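Local coordinates for class D beta-lactamase (Fusobacterium nucleatum subsp. polymorphum, PDB 4IED), which probably hydrolyses beta-lactam antibiotics such as penicillins, opening the ring to a substituted beta-amino acid and so giving resistance, at residues Q16-I21 against G29-Y34; L46-E51 against N227-D232; G67-I72 against L169-E174; L90-K95 against L99-K104; W199-D202 against V206-G209. All blocks are in the same frame, centred on the assembly; numbering follows the deposited sequence.

Contact 1: Q16-I21 against G29-Y34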
# COMPACT_ATOMS: atom_id res chain seq x y z
N GLN A 16 9.67 -19.99 8.99
CA GLN A 16 11.05 -20.35 8.74
C GLN A 16 11.47 -20.07 7.33
O GLN A 16 12.61 -19.75 7.11
CB GLN A 16 11.25 -21.83 9.18
CG GLN A 16 11.23 -22.01 10.70
CD GLN A 16 12.20 -21.03 11.46
OE1 GLN A 16 13.47 -21.16 11.42
NE2 GLN A 16 11.60 -20.05 12.15
N PHE A 17 10.58 -20.23 6.35
CA PHE A 17 10.94 -19.86 5.00
C PHE A 17 11.15 -18.34 4.85
O PHE A 17 12.14 -17.88 4.25
CB PHE A 17 9.87 -20.34 4.00
CG PHE A 17 10.32 -20.22 2.59
CD1 PHE A 17 11.42 -20.96 2.17
CD2 PHE A 17 9.78 -19.32 1.75
CE1 PHE A 17 11.89 -20.81 0.92
CE2 PHE A 17 10.23 -19.21 0.47
CZ PHE A 17 11.34 -19.90 0.09
N MET A 18 10.30 -17.56 5.46
CA MET A 18 10.57 -16.12 5.41
C MET A 18 11.95 -15.79 6.04
O MET A 18 12.71 -14.95 5.54
CB MET A 18 9.50 -15.35 6.15
CG MET A 18 8.13 -15.43 5.56
SD MET A 18 6.97 -14.45 6.50
CE MET A 18 5.51 -14.66 5.51
N LYS A 19 12.22 -16.38 7.20
CA LYS A 19 13.53 -16.19 7.85
C LYS A 19 14.69 -16.50 6.91
O LYS A 19 15.63 -15.69 6.80
CB LYS A 19 13.58 -17.03 9.14
CG LYS A 19 14.91 -16.91 9.84
CD LYS A 19 14.89 -17.80 11.04
CE LYS A 19 16.26 -17.68 11.69
NZ LYS A 19 16.37 -18.36 12.98
N GLU A 20 14.61 -17.61 6.19
CA GLU A 20 15.69 -18.01 5.29
C GLU A 20 15.86 -16.99 4.17
O GLU A 20 17.03 -16.66 3.85
CB GLU A 20 15.52 -19.38 4.67
CG GLU A 20 16.35 -19.58 3.37
CD GLU A 20 17.89 -19.19 3.34
OE1 GLU A 20 18.45 -19.37 2.22
OE2 GLU A 20 18.61 -18.72 4.33
N ILE A 21 14.77 -16.50 3.57
CA ILE A 21 14.93 -15.59 2.44
C ILE A 21 15.58 -14.29 2.93
O ILE A 21 16.48 -13.76 2.30
CB ILE A 21 13.65 -15.40 1.62
CG1 ILE A 21 12.61 -14.65 2.40
CG2 ILE A 21 13.06 -16.73 1.21
CD1 ILE A 21 12.86 -13.14 2.37
N GLY A 29 14.23 -6.24 7.76
CA GLY A 29 12.84 -5.84 7.55
C GLY A 29 11.90 -6.78 8.28
O GLY A 29 12.25 -7.48 9.19
N THR A 30 10.62 -6.71 7.84
CA THR A 30 9.61 -7.52 8.40
C THR A 30 8.64 -7.94 7.27
O THR A 30 8.53 -7.26 6.23
CB THR A 30 8.78 -6.70 9.45
OG1 THR A 30 7.82 -7.58 10.09
CG2 THR A 30 8.03 -5.46 8.85
N PHE A 31 7.91 -9.04 7.51
CA PHE A 31 6.94 -9.51 6.53
C PHE A 31 5.82 -10.23 7.29
O PHE A 31 6.06 -11.02 8.17
CB PHE A 31 7.71 -10.48 5.62
CG PHE A 31 6.96 -11.03 4.36
CD1 PHE A 31 5.80 -10.52 3.89
CD2 PHE A 31 7.51 -12.16 3.71
CE1 PHE A 31 5.22 -11.06 2.75
CE2 PHE A 31 6.87 -12.75 2.61
CZ PHE A 31 5.76 -12.17 2.19
N VAL A 32 4.58 -9.83 7.00
CA VAL A 32 3.39 -10.46 7.56
C VAL A 32 2.49 -10.89 6.45
O VAL A 32 2.22 -10.12 5.57
CB VAL A 32 2.64 -9.42 8.44
CG1 VAL A 32 1.44 -10.04 9.09
CG2 VAL A 32 3.59 -8.89 9.49
N VAL A 33 2.00 -12.11 6.59
CA VAL A 33 0.97 -12.64 5.72
C VAL A 33 -0.17 -13.15 6.61
O VAL A 33 0.06 -13.95 7.49
CB VAL A 33 1.44 -13.73 4.78
CG1 VAL A 33 0.24 -14.35 4.00
CG2 VAL A 33 2.57 -13.23 3.87
N TYR A 34 -1.41 -12.71 6.33
CA TYR A 34 -2.64 -13.19 7.00
C TYR A 34 -3.35 -14.11 6.04
O TYR A 34 -3.67 -13.70 4.90
CB TYR A 34 -3.56 -12.08 7.45
CG TYR A 34 -4.87 -12.55 8.08
CD1 TYR A 34 -4.87 -13.21 9.29
CD2 TYR A 34 -6.10 -12.41 7.41
CE1 TYR A 34 -6.05 -13.68 9.85
CE2 TYR A 34 -7.27 -12.83 7.96
CZ TYR A 34 -7.26 -13.42 9.19
OH TYR A 34 -8.40 -13.92 9.77
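Met18 extends from helix 16-25 and lays its thioether against the ring of Phe31 on strand 29-35, the two side chains crossing at about a right angle. The methyl group stands over one face of the ring, with Met18 CE 3.9 Å from the Phe31 centroid and 21° off the ring normal, a CH-pi contact displaced toward the rim. The sulfur sits differently: it looks at the ring obliquely, 41° off the normal, and Met18 SD comes to 3.6 Å from Phe31 CD2. The sulfur's approach makes this a Met-aromatic contact, with the methyl adding the CH-pi component. By this means the N-terminal helix is fixed to the antiparallel sheet of the beta-lactamase fold, on a side that it shares with helix 238-249, where Tyr246 touches Met18 and Val243 touches Phe31. An unbranched methionine suits the position because its chain, extended beyond CG (chi2 -178°), spans the gap between helix and strand, while its polarisable tip adapts to a flat aromatic surface. Two residues further along the strand, Val33 points toward the same helix and offers a methyl group to the far end of Met18, CG2 lying 3.7 Å from Met18 CE. Beta-branched valine is at home in a strand, and its compact side chain sits beside the bulkier phenylalanine. Val32, between them, turns away from the helix and packs instead on Val158 of helix 154-165.

Contact 2: L46-E51 against N227-D232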
# COMPACT_ATOMS: atom_id res chain seq x y z
N LEU A 46 8.71 -10.12 14.35
CA LEU A 46 7.50 -9.65 15.04
C LEU A 46 7.49 -8.25 15.61
O LEU A 46 6.55 -7.47 15.42
CB LEU A 46 7.09 -10.64 16.15
CG LEU A 46 5.63 -10.42 16.70
CD1 LEU A 46 4.60 -10.54 15.62
CD2 LEU A 46 5.30 -11.40 17.80
N ASP A 47 8.57 -7.87 16.21
CA ASP A 47 8.66 -6.55 16.80
C ASP A 47 8.64 -5.49 15.72
O ASP A 47 7.88 -4.47 15.83
CB ASP A 47 9.91 -6.37 17.63
CG ASP A 47 9.82 -7.04 19.00
OD1 ASP A 47 8.74 -7.56 19.41
OD2 ASP A 47 10.89 -7.09 19.63
N ARG A 48 9.37 -5.74 14.61
CA ARG A 48 9.22 -4.74 13.53
C ARG A 48 7.86 -4.85 12.82
O ARG A 48 7.40 -3.84 12.33
CB ARG A 48 10.40 -4.91 12.57
CG ARG A 48 10.39 -3.89 11.46
CD ARG A 48 11.65 -3.96 10.65
NE ARG A 48 11.55 -3.10 9.46
CZ ARG A 48 12.56 -2.41 8.90
NH1 ARG A 48 13.77 -2.41 9.38
NH2 ARG A 48 12.27 -1.74 7.79
N ALA A 49 7.25 -6.00 12.78
CA ALA A 49 5.89 -6.11 12.20
C ALA A 49 4.93 -5.22 12.91
O ALA A 49 4.05 -4.70 12.28
CB ALA A 49 5.41 -7.52 12.25
N ASN A 50 5.18 -4.95 14.19
CA ASN A 50 4.28 -4.03 14.98
C ASN A 50 4.83 -2.61 15.04
O ASN A 50 4.22 -1.73 15.74
CB ASN A 50 4.10 -4.60 16.37
CG ASN A 50 3.29 -5.84 16.37
OD1 ASN A 50 3.68 -6.90 16.89
ND2 ASN A 50 2.14 -5.72 15.79
N GLU A 51 5.97 -2.29 14.38
CA GLU A 51 6.51 -0.95 14.44
C GLU A 51 5.97 -0.12 13.31
O GLU A 51 5.93 -0.52 12.16
CB GLU A 51 8.07 -0.99 14.28
CG GLU A 51 8.76 0.36 14.32
CD GLU A 51 10.23 0.31 14.36
OE1 GLU A 51 10.78 -0.82 14.23
OE2 GLU A 51 10.80 1.45 14.54
N ASN A 227 8.05 -4.65 4.69
CA ASN A 227 8.93 -3.44 4.59
C ASN A 227 10.35 -3.82 4.91
O ASN A 227 10.66 -4.76 5.60
CB ASN A 227 8.38 -2.25 5.40
CG ASN A 227 8.42 -2.44 6.91
OD1 ASN A 227 9.45 -2.60 7.51
ND2 ASN A 227 7.25 -2.30 7.54
N LEU A 228 11.24 -3.09 4.27
CA LEU A 228 12.70 -3.41 4.30
C LEU A 228 13.45 -2.12 4.34
O LEU A 228 13.04 -1.13 3.79
CB LEU A 228 13.09 -4.07 2.91
CG LEU A 228 12.31 -5.29 2.41
CD1 LEU A 228 12.56 -5.64 0.93
CD2 LEU A 228 12.75 -6.40 3.40
N ASP A 229 14.63 -2.19 4.90
CA ASP A 229 15.61 -1.06 4.82
C ASP A 229 16.18 -1.08 3.45
O ASP A 229 16.83 -2.07 3.07
CB ASP A 229 16.74 -1.24 5.91
CG ASP A 229 16.21 -1.10 7.35
OD1 ASP A 229 15.05 -0.60 7.54
OD2 ASP A 229 17.03 -1.40 8.22
N ILE A 230 15.93 -0.05 2.67
CA ILE A 230 16.41 0.05 1.29
C ILE A 230 16.92 1.43 1.06
O ILE A 230 16.17 2.40 1.06
CB ILE A 230 15.41 -0.33 0.23
CG1 ILE A 230 15.07 -1.80 0.31
CG2 ILE A 230 15.95 -0.03 -1.17
CD1 ILE A 230 13.81 -2.14 -0.45
N SER A 231 18.25 1.54 0.98
CA SER A 231 18.91 2.81 0.76
C SER A 231 19.17 3.13 -0.72
O SER A 231 19.44 4.31 -1.05
CB SER A 231 20.21 2.91 1.58
OG SER A 231 19.81 2.88 3.00
N ASP A 232 19.15 2.16 -1.62
CA ASP A 232 19.53 2.40 -3.00
C ASP A 232 18.33 1.93 -3.82
O ASP A 232 17.82 0.85 -3.61
CB ASP A 232 20.70 1.55 -3.43
CG ASP A 232 21.35 2.07 -4.70
OD1 ASP A 232 20.64 1.99 -5.70
OD2 ASP A 232 22.50 2.55 -4.78
O HOH W 1 6.10 -2.51 10.27
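Arg48 leaves helix 46-49 toward strand 221-229, where Asn227 and Asp229 receive its guanidinium group. From CB the chain runs out nearly straight, with CG anti to the backbone N (chi1 -177°), and the side chain passes beside Thr30 and Phe53. CD is the first atom to approach the strand, 4.1 Å from Asn227 OD1. NE then donates to that same oxygen, the distance from Arg48 NE to Asn227 OD1 being 2.9 Å. Beyond CZ the group divides. NH2 serves both acceptors, lying 3.0 Å from Asn227 OD1 and equally far from Asp229 OD1, and Arg48 NH1, 2.9 Å from Asp229 OD1, completes the salt bridge that NH2 shares. Arg48 thus holds the amide oxygen side-on through NE and NH2, and the carboxylate oxygen end-on through NH1 and NH2, each time with two nitrogens on one atom. Both acceptors lie close to the guanidinium plane. The carboxylate is turned 48° from that plane, and both NH1 and NH2 reach OD1 from one face of the carboxylate, well out of its plane. The other half of the Asn227 amide is occupied too: ND2 donates to a water, which in turn donates hydrogen bonds to Arg48 O and Glu51 O. Asparagine suits this place because it accepts from the arginine and donates to the water at once, and aspartate supplies the matching charge. The result is an arginine held by two shared acceptor oxygens, joining a short helix to the end of a strand in the antiparallel sheet of the beta-lactamase fold.

Contact 3: G67-I72 against L169-E174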
# COMPACT_ATOMS: atom_id res chain seq x y z
N GLY A 67 -11.02 9.70 -1.07
CA GLY A 67 -11.45 10.59 -2.14
C GLY A 67 -12.74 10.19 -2.82
O GLY A 67 -13.56 11.03 -3.07
N LEU A 68 -12.84 8.88 -3.11
CA LEU A 68 -14.12 8.40 -3.65
C LEU A 68 -15.25 8.60 -2.69
O LEU A 68 -16.34 9.02 -3.13
CB LEU A 68 -14.00 6.91 -4.00
CG LEU A 68 -13.02 6.56 -5.15
CD1 LEU A 68 -12.79 5.06 -5.10
CD2 LEU A 68 -13.56 7.09 -6.50
N GLU A 69 -15.01 8.32 -1.40
CA GLU A 69 -16.14 8.38 -0.44
C GLU A 69 -16.69 9.81 -0.34
O GLU A 69 -17.90 10.03 -0.15
CB GLU A 69 -15.66 7.85 0.93
CG GLU A 69 -16.78 7.47 1.86
CD GLU A 69 -17.52 6.15 1.54
OE1 GLU A 69 -17.21 5.48 0.60
OE2 GLU A 69 -18.49 5.95 2.29
N ASN A 70 -15.79 10.80 -0.51
CA ASN A 70 -16.15 12.19 -0.49
C ASN A 70 -16.58 12.78 -1.83
O ASN A 70 -16.79 13.99 -1.97
CB ASN A 70 -15.04 13.03 0.14
CG ASN A 70 -14.92 12.79 1.63
OD1 ASN A 70 -14.00 12.07 2.09
ND2 ASN A 70 -15.74 13.37 2.33
N GLY A 71 -16.65 11.94 -2.84
CA GLY A 71 -17.07 12.48 -4.12
C GLY A 71 -16.10 13.47 -4.81
O GLY A 71 -16.54 14.28 -5.64
N ILE A 72 -14.80 13.36 -4.49
CA ILE A 72 -13.86 14.32 -5.10
C ILE A 72 -13.78 14.05 -6.61
O ILE A 72 -13.61 14.97 -7.39
CB ILE A 72 -12.47 14.20 -4.45
CG1 ILE A 72 -12.53 14.43 -2.92
CG2 ILE A 72 -11.54 15.16 -5.14
CD1 ILE A 72 -13.10 15.75 -2.48
N LEU A 169 -14.76 -2.78 4.93
CA LEU A 169 -14.48 -1.49 5.55
C LEU A 169 -15.78 -0.64 5.55
O LEU A 169 -16.67 -0.89 4.76
CB LEU A 169 -13.33 -0.74 4.86
CG LEU A 169 -11.99 -1.41 4.91
CD1 LEU A 169 -10.99 -0.73 3.98
CD2 LEU A 169 -11.46 -1.32 6.37
N PRO A 170 -15.82 0.38 6.41
CA PRO A 170 -17.06 1.19 6.49
C PRO A 170 -17.19 2.29 5.46
O PRO A 170 -17.23 3.51 5.77
CB PRO A 170 -16.95 1.80 7.92
CG PRO A 170 -15.51 1.96 8.16
CD PRO A 170 -14.84 0.75 7.49
N PHE A 171 -17.18 1.89 4.21
CA PHE A 171 -17.10 2.75 2.98
C PHE A 171 -18.07 2.09 1.99
O PHE A 171 -18.38 0.88 2.07
CB PHE A 171 -15.72 2.81 2.40
CG PHE A 171 -14.79 3.64 3.23
CD1 PHE A 171 -14.17 3.16 4.40
CD2 PHE A 171 -14.50 4.97 2.88
CE1 PHE A 171 -13.38 3.98 5.18
CE2 PHE A 171 -13.69 5.75 3.66
CZ PHE A 171 -13.13 5.24 4.85
N LYS A 172 -18.52 2.86 1.03
CA LYS A 172 -19.44 2.33 0.04
C LYS A 172 -18.85 1.12 -0.66
O LYS A 172 -17.67 1.10 -1.06
CB LYS A 172 -19.87 3.34 -1.04
CG LYS A 172 -21.29 3.10 -1.50
CD LYS A 172 -21.80 4.21 -2.45
CE LYS A 172 -21.70 5.57 -1.76
NZ LYS A 172 -22.83 5.82 -0.83
N LEU A 173 -19.64 0.08 -0.91
CA LEU A 173 -19.18 -1.06 -1.63
C LEU A 173 -18.56 -0.74 -3.01
O LEU A 173 -17.52 -1.30 -3.34
CB LEU A 173 -20.36 -2.03 -1.81
CG LEU A 173 -20.64 -3.05 -0.75
CD1 LEU A 173 -19.79 -3.22 0.50
CD2 LEU A 173 -22.08 -3.65 -0.87
N GLU A 174 -19.11 0.18 -3.74
CA GLU A 174 -18.63 0.43 -5.09
C GLU A 174 -17.32 1.18 -4.99
O GLU A 174 -16.60 1.10 -5.89
CB GLU A 174 -19.61 1.13 -6.07
CG GLU A 174 -21.00 1.16 -5.62
CD GLU A 174 -21.10 2.51 -4.96
OE1 GLU A 174 -22.22 3.09 -4.86
OE2 GLU A 174 -19.95 2.93 -4.72
O HOH W 2 -18.08 6.09 4.95
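Glu69 folds its side chain against the CD2 corner of Phe171, meeting the ring obliquely, its carboxyl carbon CD 3.5 Å from Phe171 CD2 and the carboxylate plane 71° from that of the ring. The contact joins two helix ends in the helical part of the beta-lactamase fold: helix 62-69 closes in a Schellman motif, where Gly71 readily takes the positive phi required, and Lys172 is the N-cap residue of helix 173-182. Glu69 reaches across because its chain bends at chi2 (75°). Its OE1 accepts the backbone N-H of Lys172, at 3.0 Å from Lys172 N, on the syn side and with a nearly straight bond of 164°. The same oxygen also takes a hydrogen bond from Asn175 ND2, in the first turn of the second helix. A carboxylate suits this position, since negative charge beside the start of a helix would probably be favoured by the helix dipole. Phe171, buried against Leu130, gives the glutamate an apolar flank. Pro170, the centre of an inverse gamma turn, presents its carbonyl to a water that donates to two acceptors, lying 2.8 Å from Pro170 O and 2.7 Å from Glu69 OE2.

Contact 4: L90-K95 against L99-K104; sequences LDSWAK and LRYAIK
A tyrosine hydroxyl from a helix donates to a backbone carbonyl inside a 3-10 turn: Tyr101 OH lies 2.7 Å from Ser92 O, in the short 3-10 segment 91-93. The bond fastens the loop between helix 62-69 and helix 99-105 to the helix that follows it, in the helical part of the beta-lactamase fold. Continuing the 3-10 pattern would bring Lys95 N to Ser92 O, but an inverse gamma turn centred on Ala94 carries Lys95 N to Trp93 O instead, in a weak bond, which is consistent with Ser92 O being available to the phenol. The donor comes in well to one side of the carbonyl, with a C=O...donor angle of 127° and a tilt of 17° from the carbonyl plane. The oxygen in turn lies at the edge of the Tyr101 ring and near its plane, which is the direction a phenol O-H prefers. Tyrosine suits the place because it is long enough to leave helix 99-105, with CG anti to the backbone N (chi1 178°), and still end in a polar group. Around the hydroxyl gather apolar parts of the loop. Lys95 crosses the tyrosine side chain at about a right angle and brings CD to 3.5 Å from Tyr101 OH, while Ser92 CB lies 3.6 Å from that oxygen. Lysine thus contributes its methylenes here. The same loop is tied further on by Gln107, whose NE2 bonds to Trp93 O and Lys95 O. Because the phenol donates, the link is consistent with a neutral tyrosine; the nearby Lys95 amine might somewhat polarise the hydroxyl.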
# COMPACT_ATOMS: atom_id res chain seq x y z
N LEU A 90 9.21 11.09 -12.42
CA LEU A 90 9.11 10.07 -13.48
C LEU A 90 8.34 10.60 -14.67
O LEU A 90 7.39 11.32 -14.56
CB LEU A 90 8.34 8.86 -12.91
CG LEU A 90 9.03 8.04 -11.85
CD1 LEU A 90 8.13 6.96 -11.26
CD2 LEU A 90 10.37 7.50 -12.27
N ASP A 91 8.82 10.23 -15.83
CA ASP A 91 8.26 10.73 -17.08
C ASP A 91 6.79 10.25 -17.27
O ASP A 91 6.00 10.95 -17.87
CB ASP A 91 9.08 10.25 -18.27
CG ASP A 91 8.70 10.89 -19.59
OD1 ASP A 91 8.94 12.11 -19.76
OD2 ASP A 91 8.16 10.15 -20.49
N SER A 92 6.47 9.09 -16.70
CA SER A 92 5.13 8.61 -16.72
C SER A 92 4.17 9.51 -16.00
O SER A 92 2.95 9.44 -16.20
CB SER A 92 4.98 7.21 -16.16
OG SER A 92 5.28 7.26 -14.75
N TRP A 93 4.68 10.42 -15.16
CA TRP A 93 3.80 11.39 -14.49
C TRP A 93 3.49 12.64 -15.28
O TRP A 93 2.62 13.41 -14.87
CB TRP A 93 4.51 11.85 -13.17
CG TRP A 93 4.83 10.76 -12.19
CD1 TRP A 93 4.52 9.44 -12.29
CD2 TRP A 93 5.45 10.93 -10.94
NE1 TRP A 93 5.00 8.76 -11.18
CE2 TRP A 93 5.57 9.68 -10.32
CE3 TRP A 93 5.98 12.05 -10.31
CZ2 TRP A 93 6.26 9.49 -9.09
CZ3 TRP A 93 6.65 11.82 -9.12
CH2 TRP A 93 6.72 10.61 -8.52
N ALA A 94 4.12 12.81 -16.44
CA ALA A 94 4.03 14.09 -17.18
C ALA A 94 2.87 14.07 -18.17
O ALA A 94 3.02 14.26 -19.37
CB ALA A 94 5.31 14.28 -17.95
N LYS A 95 1.65 13.80 -17.63
CA LYS A 95 0.46 13.73 -18.42
C LYS A 95 -0.81 13.83 -17.53
O LYS A 95 -0.79 13.46 -16.36
CB LYS A 95 0.46 12.47 -19.28
CG LYS A 95 0.70 11.14 -18.56
CD LYS A 95 1.39 10.09 -19.41
CE LYS A 95 2.86 10.49 -19.60
NZ LYS A 95 3.51 9.55 -20.57
N LEU A 99 -7.50 8.62 -11.55
CA LEU A 99 -6.85 8.00 -10.38
C LEU A 99 -6.35 6.62 -10.63
O LEU A 99 -5.42 6.13 -10.11
CB LEU A 99 -7.73 8.09 -9.12
CG LEU A 99 -8.01 9.48 -8.51
CD1 LEU A 99 -8.86 9.32 -7.26
CD2 LEU A 99 -6.76 10.21 -8.17
N ARG A 100 -7.07 5.88 -11.52
CA ARG A 100 -6.60 4.58 -11.94
C ARG A 100 -5.20 4.60 -12.48
O ARG A 100 -4.35 3.83 -12.03
CB ARG A 100 -7.56 3.99 -12.98
CG ARG A 100 -7.12 2.67 -13.52
CD ARG A 100 -7.99 2.18 -14.72
NE ARG A 100 -9.41 1.97 -14.36
CZ ARG A 100 -9.91 0.96 -13.65
NH1 ARG A 100 -9.11 -0.05 -13.24
NH2 ARG A 100 -11.21 1.07 -13.37
N TYR A 101 -4.92 5.52 -13.41
CA TYR A 101 -3.57 5.64 -13.93
C TYR A 101 -2.66 6.14 -12.87
O TYR A 101 -1.51 5.65 -12.72
CB TYR A 101 -3.62 6.63 -15.08
CG TYR A 101 -2.22 6.84 -15.66
CD1 TYR A 101 -1.66 5.98 -16.55
CD2 TYR A 101 -1.50 7.97 -15.32
CE1 TYR A 101 -0.36 6.14 -17.04
CE2 TYR A 101 -0.19 8.16 -15.82
CZ TYR A 101 0.33 7.24 -16.66
OH TYR A 101 1.58 7.33 -17.23
N ALA A 102 -3.13 7.12 -12.12
CA ALA A 102 -2.26 7.76 -11.12
C ALA A 102 -1.72 6.74 -10.08
O ALA A 102 -0.53 6.73 -9.71
CB ALA A 102 -2.94 8.86 -10.44
N ILE A 103 -2.55 5.82 -9.63
CA ILE A 103 -2.07 4.83 -8.64
C ILE A 103 -1.09 3.85 -9.26
O ILE A 103 -0.10 3.47 -8.62
CB ILE A 103 -3.20 4.17 -7.84
CG1 ILE A 103 -2.68 3.47 -6.58
CG2 ILE A 103 -3.93 3.10 -8.75
CD1 ILE A 103 -3.76 3.00 -5.61
N LYS A 104 -1.31 3.48 -10.53
CA LYS A 104 -0.53 2.50 -11.15
C LYS A 104 0.92 2.95 -11.36
O LYS A 104 1.87 2.16 -11.28
CB LYS A 104 -1.13 2.15 -12.52
CG LYS A 104 -2.35 1.26 -12.41
CD LYS A 104 -3.06 1.15 -13.75
CE LYS A 104 -4.30 0.26 -13.75
NZ LYS A 104 -3.98 -1.18 -13.71

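Contact 5: W199-D202 against V206-G209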
# COMPACT_ATOMS: atom_id res chain seq x y z
N TRP A 199 8.11 3.87 -1.06
CA TRP A 199 9.49 4.02 -0.59
C TRP A 199 9.53 5.37 0.23
O TRP A 199 9.43 6.46 -0.33
CB TRP A 199 10.49 4.10 -1.74
CG TRP A 199 11.95 3.99 -1.34
CD1 TRP A 199 12.47 3.33 -0.27
CD2 TRP A 199 13.08 4.44 -2.12
NE1 TRP A 199 13.86 3.35 -0.34
CE2 TRP A 199 14.25 4.02 -1.46
CE3 TRP A 199 13.19 5.17 -3.30
CZ2 TRP A 199 15.51 4.36 -1.94
CZ3 TRP A 199 14.47 5.49 -3.77
CH2 TRP A 199 15.57 5.06 -3.08
N ALA A 200 9.76 5.22 1.51
CA ALA A 200 9.85 6.37 2.41
C ALA A 200 11.31 6.85 2.46
O ALA A 200 12.10 6.20 3.09
CB ALA A 200 9.38 6.01 3.78
N THR A 201 11.54 8.01 1.89
CA THR A 201 12.93 8.50 1.77
C THR A 201 13.14 9.84 2.46
O THR A 201 14.28 10.29 2.59
CB THR A 201 13.39 8.64 0.33
OG1 THR A 201 12.45 9.48 -0.38
CG2 THR A 201 13.37 7.31 -0.39
N ASP A 202 12.10 10.55 2.79
CA ASP A 202 12.19 11.88 3.35
C ASP A 202 12.08 11.89 4.85
O ASP A 202 11.33 11.13 5.45
CB ASP A 202 11.05 12.74 2.81
CG ASP A 202 11.16 13.04 1.30
OD1 ASP A 202 12.25 13.18 0.79
OD2 ASP A 202 10.12 13.34 0.70
N VAL A 206 17.40 6.00 7.47
CA VAL A 206 17.39 4.74 6.76
C VAL A 206 16.02 4.60 6.04
O VAL A 206 14.96 4.35 6.67
CB VAL A 206 17.59 3.54 7.67
CG1 VAL A 206 17.45 2.26 6.88
CG2 VAL A 206 18.99 3.61 8.29
N PRO A 207 15.98 4.79 4.70
CA PRO A 207 14.68 4.70 3.98
C PRO A 207 14.13 3.29 4.05
O PRO A 207 14.81 2.30 4.21
CB PRO A 207 15.06 5.12 2.57
CG PRO A 207 16.31 5.97 2.73
CD PRO A 207 17.08 5.32 3.84
N ILE A 208 12.79 3.29 3.99
CA ILE A 208 11.96 2.11 4.17
C ILE A 208 11.19 1.83 2.87
O ILE A 208 10.34 2.61 2.43
CB ILE A 208 10.89 2.29 5.31
CG1 ILE A 208 11.47 2.69 6.64
CG2 ILE A 208 10.04 0.98 5.42
CD1 ILE A 208 12.31 1.64 7.27
N GLY A 209 11.44 0.65 2.31
CA GLY A 209 10.64 0.20 1.15
C GLY A 209 9.47 -0.68 1.56
O GLY A 209 9.62 -1.59 2.32
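Ile208 O receives the N-H of Ala200, with 2.8 Å from Ala200 N to Ile208 O and a nearly linear bond of 171°, and the Trp199 side of the strand closes in on the same oxygen. Trp199 CA makes a CA-H...O contact with it at 3.4 Å, and Trp199 CD1 comes to 3.5 Å from Ile208 O, so that this carbonyl lies at the edge of the indole. These residues belong to the beta hairpin of strands 192-200 and 208-216; the first strand carries the Lys-Thr-Gly motif characteristic of serine beta-lactamases just before Trp199. Ala200 and Ile208 form a hydrogen-bonded antiparallel pair, completed by Ile208 N, 3.1 Å from Ala200 O, and their side chains share one face of the sheet. Trp199 and Gly209 form the neighbouring non-hydrogen-bonded pair. The indole lies on the other face, where glycine has no side chain to compete with it. Pro207 follows the register beyond the pair; lacking an N-H, it suits a place where the strand is only beginning. Its ring runs alongside the tryptophan, pointing the same way, and Pro207 CB lies 3.6 Å from Trp199 NE1. The indole nitrogen itself donates beyond this hairpin, to Ile230 O, which fixes the turn of the ring. Thr201 CG2, anti to the carbonyl carbon (OG1 at chi1 55°), is thereby placed over the indole, 3.3 Å above the centre of the Trp199 ring.

Contacts 1, 2 and 5 all reach the antiparallel sheet, in which strands 29-35, 221-229 and 208-216 are successive neighbours. The centres of contacts 1 and 2 are about 11 Å apart and those of contacts 2 and 5 about 10 Å; Thr30 N probably bonds to Asn227 O, and Gly209 N to Leu228 O. Contacts 3 and 4 belong to the helical part, about 22 Å apart between centres and without touching. Along the chain contact 1 closes first; contact 2 then encloses contacts 3 and 5, and contact 4 lies inside contact 3. The helical region is thus an insertion between early and late strands, as is usual in serine beta-lactamases.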